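CHAD domain (Ricinus communis, PDB 6QV5) probably binds inorganic polyphosphate through its all-alpha-helical CHAD fold, and carries a zinc ion in this crystal form. Local coordinates at residues D102-A106 with S107-R111; L123-N126 with A127-K131; T150-M153 with L154-A158. All coordinates share one frame; numbering follows the deposited sequence.

Interaction 1: D102-A106 with S107-R111; sequences DVLLA and STLPR
The flat peptide carbonyl of V103 takes amide donors on both faces: S107 N approaches from one and T108 N from the other, each tilted a little over 20° from the carbonyl plane. This sharing marks a pi-type turn near the C-terminal end of helix 82-108. S107 N makes the ordinary i to i+4 bond to V103 O at 2.8 Å, while T108 N reaches the same oxygen at 3.1 Å from five residues on. The wider spacing repeats one step later, where L109 N bonds L104 O at 2.8 Å. Two leucines suit this widened turn because their buried branches can meet: L104 CD1 lies 3.9 Å from L109 CG, the side chains crossing at a slant. Chi1 of L104 (170°) puts CG beside its carbonyl carbon, and chi2 then swings CD1 to L109. V103 touches D246 of helix 224-260, and L104 and T108 both reach its A250. P110, which has no amide hydrogen to donate, fits where the helical pattern lapses, its CD resting 3.4 Å from L105 O. Beyond the proline, R111 folds back, and its NE donates to S107 O over 3.0 Å, the oxygen lying 30° out of the guanidinium plane.

Interaction 2: L123-N126 with A127-K131; sequences LELN and ALVQK
L123 begins the run of i to i+4 contacts with A127 in the early turns of helix 122-145, a regular alpha-helix of the all-helical CHAD domain. Its carbonyl oxygen receives A127 N at 3.3 Å, a weak bond, while its side chain points away from the following turn. E124 comes next, on an exposed face where a carboxylate can meet solvent. Its backbone O accepts L128 N at 3.1 Å, and the small A127 CB sits by that oxygen, so the methyl covers part of the carbonyl without bulk.

L125 turns inward, as a buried leucine should. Its O takes V129 N at 2.8 Å in a fairly straight bond, with an N-H...O angle of 162°. V129 sends CG2 back beside its own backbone N, since that methyl is anti to the carbonyl carbon, and this lays CG2 3.4 Å from L125 O. Between the side chains themselves the touch is loose: L125 CD1 and V129 CG2 are 4.5 Å apart. Valine suits the buried seam because its two methyls fill it close to the backbone, CG2 on L109 and CG1 on L104.

N126 ends the segment. Q130 N bonds its backbone O at 3.1 Å, and Q130 CB leans on the same oxygen. The two amide groups lie along one flank, but N126 ND2 and Q130 OE1 are 4.3 Å apart, too far for a hydrogen bond. The Q130 side chain is about 10 Å from the zinc ion bound by H52 and H138.

Around this turn, L125 packs against A267, V268 and A271 of helix 265-281. V129 packs on W101 and L105 of helix 82-108, and N126 and Q130 also rest on L105, so one face of the helix rests on both neighbours.

Interaction 3: T150-M153 with L154-A158; sequences TRLM and LTLGA
T155 doubles the bonding to R151 O, one turn back in helix 147-163. Its amide N donates to that oxygen at 2.8 Å with an N-H...O angle of 161°, and its hydroxyl OG1 adds a second bond at 2.7 Å. The hydroxyl can do so because chi1, -47°, sets OG1 beside the backbone N; it arrives from 40° above the carbonyl plane. T155 thus satisfies its own donor at the border of the packed face, where it also touches L84 of helix 82-108. The neighbouring carbonyls each have an amide donor in regular i to i+4 bonds: L154 N for T150 O, L156 N for L152 O and, over a longer 3.3 Å, G157 N for M153 O. T150 directs its hydroxyl to a weak bond with P147 O. On the buried side, L152 CD1 and L156 CD1 meet at 3.8 Å, their chains side by side and pointing the same way. L152 also touches L84 and I88, while M153 and L156 touch L38 of helix 26-42. The chemistry is consistent with a broadly amphipathic helix, its carbonyls and the T155 hydroxyl bonded within the turns, L152 and L156 on the buried side, though L154 is exposed.

Followed from the N terminus, the three contacts come in series. None closes a long loop, and none nests within or crosses another, since each joins adjoining residues of the chain, within a helix or, in interaction 1, across the C-terminal end of helix 82-108. After the connection, part of which is not modelled, interaction 2 occupies the early turns of helix 122-145. These two touch, their centres 11 Å apart, so consecutive helices meet where one finishes and the next begins. Helix 147-163 is the next helix, yet interaction 3 on it lies about 37 Å from interaction 2, centre to centre. It packs against an earlier part of helix 82-108, which is therefore common to all three.

Interaction 1: D102-A106 with S107-R111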
loop_
_atom_site.group_PDB
_atom_site.type_symbol
_atom_site.label_atom_id
_atom_site.label_comp_id
_atom_site.label_asym_id
_atom_site.label_seq_id
_atom_site.Cartn_x
_atom_site.Cartn_y
_atom_site.Cartn_z
ATOM N N ASP A 102 11.870 -4.388 -6.845
ATOM C CA ASP A 102 12.483 -3.060 -6.925
ATOM C C ASP A 102 12.938 -2.572 -5.543
ATOM O O ASP A 102 13.968 -1.902 -5.451
ATOM C CB ASP A 102 11.527 -2.046 -7.577
ATOM C CG ASP A 102 12.028 -1.418 -8.871
ATOM O OD1 ASP A 102 13.187 -1.698 -9.265
ATOM O OD2 ASP A 102 11.265 -0.645 -9.487
ATOM N N VAL A 103 12.171 -2.910 -4.478
ATOM C CA VAL A 103 12.473 -2.566 -3.079
ATOM C C VAL A 103 13.729 -3.338 -2.647
ATOM O O VAL A 103 14.633 -2.747 -2.059
ATOM C CB VAL A 103 11.259 -2.807 -2.126
ATOM C CG1 VAL A 103 11.651 -2.670 -0.654
ATOM C CG2 VAL A 103 10.103 -1.866 -2.452
ATOM N N LEU A 104 13.786 -4.646 -2.980
ATOM C CA LEU A 104 14.906 -5.542 -2.690
ATOM C C LEU A 104 16.213 -5.017 -3.304
ATOM O O LEU A 104 17.238 -5.018 -2.629
ATOM C CB LEU A 104 14.583 -6.975 -3.184
ATOM C CG LEU A 104 15.711 -8.030 -3.197
ATOM C CD1 LEU A 104 16.191 -8.371 -1.792
ATOM C CD2 LEU A 104 15.262 -9.293 -3.897
ATOM N N LEU A 105 16.156 -4.538 -4.558
ATOM C CA LEU A 105 17.303 -4.017 -5.299
ATOM C C LEU A 105 17.815 -2.650 -4.809
ATOM O O LEU A 105 19.027 -2.482 -4.655
ATOM C CB LEU A 105 16.966 -3.971 -6.806
ATOM C CG LEU A 105 18.070 -3.525 -7.775
ATOM C CD1 LEU A 105 19.093 -4.629 -8.004
ATOM C CD2 LEU A 105 17.477 -3.082 -9.093
ATOM N N ALA A 106 16.907 -1.682 -4.594
ATOM C CA ALA A 106 17.254 -0.309 -4.215
ATOM C C ALA A 106 17.352 -0.024 -2.709
ATOM O O ALA A 106 18.074 0.902 -2.328
ATOM C CB ALA A 106 16.276 0.663 -4.856
ATOM N N SER A 107 16.625 -0.778 -1.861
ATOM C CA SER A 107 16.604 -0.519 -0.420
ATOM C C SER A 107 17.135 -1.653 0.469
ATOM O O SER A 107 17.899 -1.374 1.393
ATOM C CB SER A 107 15.193 -0.126 0.018
ATOM O OG SER A 107 15.100 0.119 1.411
ATOM N N THR A 108 16.716 -2.907 0.223
ATOM C CA THR A 108 17.082 -4.042 1.076
ATOM C C THR A 108 18.505 -4.580 0.837
ATOM O O THR A 108 19.202 -4.844 1.816
ATOM C CB THR A 108 16.032 -5.154 1.003
ATOM O OG1 THR A 108 14.775 -4.595 0.617
ATOM C CG2 THR A 108 15.866 -5.868 2.330
ATOM N N LEU A 109 18.932 -4.763 -0.428
ATOM C CA LEU A 109 20.281 -5.262 -0.731
ATOM C C LEU A 109 21.414 -4.236 -0.487
ATOM O O LEU A 109 22.454 -4.665 0.013
ATOM C CB LEU A 109 20.391 -5.850 -2.148
ATOM C CG LEU A 109 19.878 -7.277 -2.335
ATOM C CD1 LEU A 109 19.522 -7.530 -3.776
ATOM C CD2 LEU A 109 20.901 -8.305 -1.874
ATOM N N PRO A 110 21.273 -2.911 -0.797
ATOM C CA PRO A 110 22.399 -1.979 -0.569
ATOM C C PRO A 110 22.860 -1.799 0.881
ATOM O O PRO A 110 24.005 -1.390 1.087
ATOM C CB PRO A 110 21.890 -0.656 -1.156
ATOM C CG PRO A 110 20.813 -1.044 -2.098
ATOM C CD PRO A 110 20.144 -2.201 -1.432
ATOM N N ARG A 111 21.999 -2.106 1.880
ATOM C CA ARG A 111 22.364 -1.973 3.297
ATOM C C ARG A 111 23.217 -3.165 3.809
ATOM O O ARG A 111 23.610 -3.177 4.981
ATOM C CB ARG A 111 21.140 -1.689 4.200
ATOM C CG ARG A 111 19.998 -2.704 4.139
ATOM C CD ARG A 111 18.800 -2.265 4.969
ATOM N NE ARG A 111 18.133 -1.088 4.403
ATOM C CZ ARG A 111 17.204 -0.371 5.027
ATOM N NH1 ARG A 111 16.809 -0.702 6.251
ATOM N NH2 ARG A 111 16.661 0.683 4.433
#

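Interaction 2: L123-N126 with A127-K131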
loop_
_atom_site.group_PDB
_atom_site.type_symbol
_atom_site.label_atom_id
_atom_site.label_comp_id
_atom_site.label_asym_id
_atom_site.label_seq_id
_atom_site.Cartn_x
_atom_site.Cartn_y
_atom_site.Cartn_z
ATOM N N LEU A 123 28.039 -8.851 -5.938
ATOM C CA LEU A 123 28.021 -8.034 -7.156
ATOM C C LEU A 123 27.259 -8.736 -8.284
ATOM O O LEU A 123 26.481 -8.087 -8.988
ATOM C CB LEU A 123 29.447 -7.676 -7.606
ATOM C CG LEU A 123 30.109 -6.528 -6.852
ATOM C CD1 LEU A 123 31.077 -7.047 -5.803
ATOM C CD2 LEU A 123 30.833 -5.602 -7.807
ATOM N N GLU A 124 27.466 -10.061 -8.439
ATOM C CA GLU A 124 26.776 -10.873 -9.445
ATOM C C GLU A 124 25.315 -11.126 -9.046
ATOM O O GLU A 124 24.469 -11.314 -9.920
ATOM C CB GLU A 124 27.537 -12.179 -9.761
ATOM C CG GLU A 124 27.699 -13.143 -8.595
ATOM C CD GLU A 124 28.737 -14.231 -8.794
ATOM O OE1 GLU A 124 28.596 -15.025 -9.753
ATOM O OE2 GLU A 124 29.686 -14.296 -7.981
ATOM N N LEU A 125 25.027 -11.106 -7.726
ATOM C CA LEU A 125 23.683 -11.272 -7.167
ATOM C C LEU A 125 22.856 -10.016 -7.459
ATOM O O LEU A 125 21.687 -10.131 -7.829
ATOM C CB LEU A 125 23.751 -11.554 -5.651
ATOM C CG LEU A 125 22.419 -11.706 -4.898
ATOM C CD1 LEU A 125 21.700 -12.986 -5.281
ATOM C CD2 LEU A 125 22.635 -11.671 -3.405
ATOM N N ASN A 126 23.481 -8.824 -7.319
ATOM C CA ASN A 126 22.872 -7.520 -7.589
ATOM C C ASN A 126 22.472 -7.413 -9.065
ATOM O O ASN A 126 21.430 -6.836 -9.371
ATOM C CB ASN A 126 23.830 -6.393 -7.208
ATOM C CG ASN A 126 23.186 -5.031 -7.199
ATOM O OD1 ASN A 126 22.532 -4.633 -6.228
ATOM N ND2 ASN A 126 23.354 -4.289 -8.281
ATOM N N ALA A 127 23.294 -7.993 -9.966
ATOM C CA ALA A 127 23.054 -8.035 -11.408
ATOM C C ALA A 127 21.896 -8.986 -11.731
ATOM O O ALA A 127 21.108 -8.696 -12.635
ATOM C CB ALA A 127 24.314 -8.476 -12.135
ATOM N N LEU A 128 21.789 -10.109 -10.983
ATOM C CA LEU A 128 20.724 -11.103 -11.140
ATOM C C LEU A 128 19.385 -10.546 -10.641
ATOM O O LEU A 128 18.375 -10.721 -11.318
ATOM C CB LEU A 128 21.085 -12.424 -10.426
ATOM C CG LEU A 128 20.089 -13.598 -10.540
ATOM C CD1 LEU A 128 20.022 -14.154 -11.962
ATOM C CD2 LEU A 128 20.459 -14.713 -9.585
ATOM N N VAL A 129 19.387 -9.865 -9.475
ATOM C CA VAL A 129 18.196 -9.244 -8.883
ATOM C C VAL A 129 17.672 -8.125 -9.807
ATOM O O VAL A 129 16.462 -8.040 -10.022
ATOM C CB VAL A 129 18.434 -8.803 -7.407
ATOM C CG1 VAL A 129 17.308 -7.912 -6.881
ATOM C CG2 VAL A 129 18.610 -10.019 -6.502
ATOM N N GLN A 130 18.593 -7.333 -10.408
ATOM C CA GLN A 130 18.279 -6.260 -11.359
ATOM C C GLN A 130 17.632 -6.835 -12.622
ATOM O O GLN A 130 16.716 -6.222 -13.165
ATOM C CB GLN A 130 19.540 -5.455 -11.717
ATOM C CG GLN A 130 19.246 -4.075 -12.311
ATOM C CD GLN A 130 20.478 -3.254 -12.626
ATOM O OE1 GLN A 130 21.601 -3.543 -12.191
ATOM N NE2 GLN A 130 20.287 -2.189 -13.390
ATOM N N LYS A 131 18.100 -8.021 -13.067
ATOM C CA LYS A 131 17.581 -8.744 -14.231
ATOM C C LYS A 131 16.141 -9.198 -13.957
ATOM O O LYS A 131 15.291 -9.060 -14.837
ATOM C CB LYS A 131 18.490 -9.941 -14.569
ATOM C CG LYS A 131 18.167 -10.644 -15.884
ATOM C CD LYS A 131 19.008 -11.903 -16.061
ATOM C CE LYS A 131 18.625 -12.674 -17.300
ATOM N NZ LYS A 131 19.453 -13.899 -17.469
#

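Interaction 3: T150-M153 with L154-A158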
loop_
_atom_site.group_PDB
_atom_site.type_symbol
_atom_site.label_atom_id
_atom_site.label_comp_id
_atom_site.label_asym_id
_atom_site.label_seq_id
_atom_site.Cartn_x
_atom_site.Cartn_y
_atom_site.Cartn_z
ATOM N N THR A 150 -7.726 -2.482 -19.078
ATOM C CA THR A 150 -8.540 -1.396 -19.634
ATOM C C THR A 150 -10.034 -1.618 -19.392
ATOM O O THR A 150 -10.742 -0.649 -19.111
ATOM C CB THR A 150 -8.205 -1.135 -21.103
ATOM O OG1 THR A 150 -8.254 -2.365 -21.823
ATOM C CG2 THR A 150 -6.841 -0.472 -21.279
ATOM N N ARG A 151 -10.500 -2.886 -19.453
ATOM C CA ARG A 151 -11.896 -3.236 -19.176
ATOM C C ARG A 151 -12.220 -2.996 -17.705
ATOM O O ARG A 151 -13.278 -2.452 -17.407
ATOM C CB ARG A 151 -12.222 -4.685 -19.577
ATOM C CG ARG A 151 -12.455 -4.857 -21.069
ATOM C CD ARG A 151 -12.975 -6.235 -21.426
ATOM N NE ARG A 151 -14.426 -6.330 -21.260
ATOM C CZ ARG A 151 -15.164 -7.361 -21.661
ATOM N NH1 ARG A 151 -16.476 -7.358 -21.472
ATOM N NH2 ARG A 151 -14.595 -8.402 -22.258
ATOM N N LEU A 152 -11.287 -3.351 -16.798
ATOM C CA LEU A 152 -11.418 -3.165 -15.349
ATOM C C LEU A 152 -11.589 -1.688 -14.976
ATOM O O LEU A 152 -12.511 -1.366 -14.226
ATOM C CB LEU A 152 -10.220 -3.802 -14.605
ATOM C CG LEU A 152 -9.964 -3.393 -13.142
ATOM C CD1 LEU A 152 -11.002 -3.989 -12.204
ATOM C CD2 LEU A 152 -8.573 -3.798 -12.702
ATOM N N MET A 153 -10.718 -0.802 -15.506
ATOM C CA MET A 153 -10.743 0.646 -15.252
ATOM C C MET A 153 -12.039 1.283 -15.747
ATOM O O MET A 153 -12.574 2.182 -15.095
ATOM C CB MET A 153 -9.530 1.344 -15.894
ATOM C CG MET A 153 -8.197 0.963 -15.282
ATOM S SD MET A 153 -7.941 1.595 -13.605
ATOM C CE MET A 153 -7.887 0.068 -12.704
ATOM N N LEU A 154 -12.545 0.795 -16.895
ATOM C CA LEU A 154 -13.779 1.249 -17.521
ATOM C C LEU A 154 -15.003 0.768 -16.728
ATOM O O LEU A 154 -15.894 1.575 -16.457
ATOM C CB LEU A 154 -13.829 0.751 -18.978
ATOM C CG LEU A 154 -14.953 1.263 -19.872
ATOM C CD1 LEU A 154 -14.725 2.715 -20.277
ATOM C CD2 LEU A 154 -15.074 0.403 -21.110
ATOM N N THR A 155 -15.036 -0.532 -16.350
ATOM C CA THR A 155 -16.142 -1.136 -15.594
ATOM C C THR A 155 -16.220 -0.555 -14.171
ATOM O O THR A 155 -17.328 -0.341 -13.678
ATOM C CB THR A 155 -16.082 -2.676 -15.643
ATOM O OG1 THR A 155 -15.864 -3.094 -16.991
ATOM C CG2 THR A 155 -17.358 -3.338 -15.127
ATOM N N LEU A 156 -15.058 -0.271 -13.532
ATOM C CA LEU A 156 -15.002 0.330 -12.191
ATOM C C LEU A 156 -15.587 1.742 -12.201
ATOM O O LEU A 156 -16.385 2.074 -11.325
ATOM C CB LEU A 156 -13.567 0.363 -11.634
ATOM C CG LEU A 156 -13.141 -0.779 -10.711
ATOM C CD1 LEU A 156 -11.654 -0.710 -10.439
ATOM C CD2 LEU A 156 -13.898 -0.745 -9.382
ATOM N N GLY A 157 -15.193 2.537 -13.200
ATOM C CA GLY A 157 -15.657 3.906 -13.403
ATOM C C GLY A 157 -17.145 3.981 -13.676
ATOM O O GLY A 157 -17.827 4.863 -13.146
ATOM N N ALA A 158 -17.660 3.029 -14.484
ATOM C CA ALA A 158 -19.077 2.911 -14.838
ATOM C C ALA A 158 -19.915 2.522 -13.617
ATOM O O ALA A 158 -21.011 3.055 -13.437
ATOM C CB ALA A 158 -19.257 1.886 -15.947
#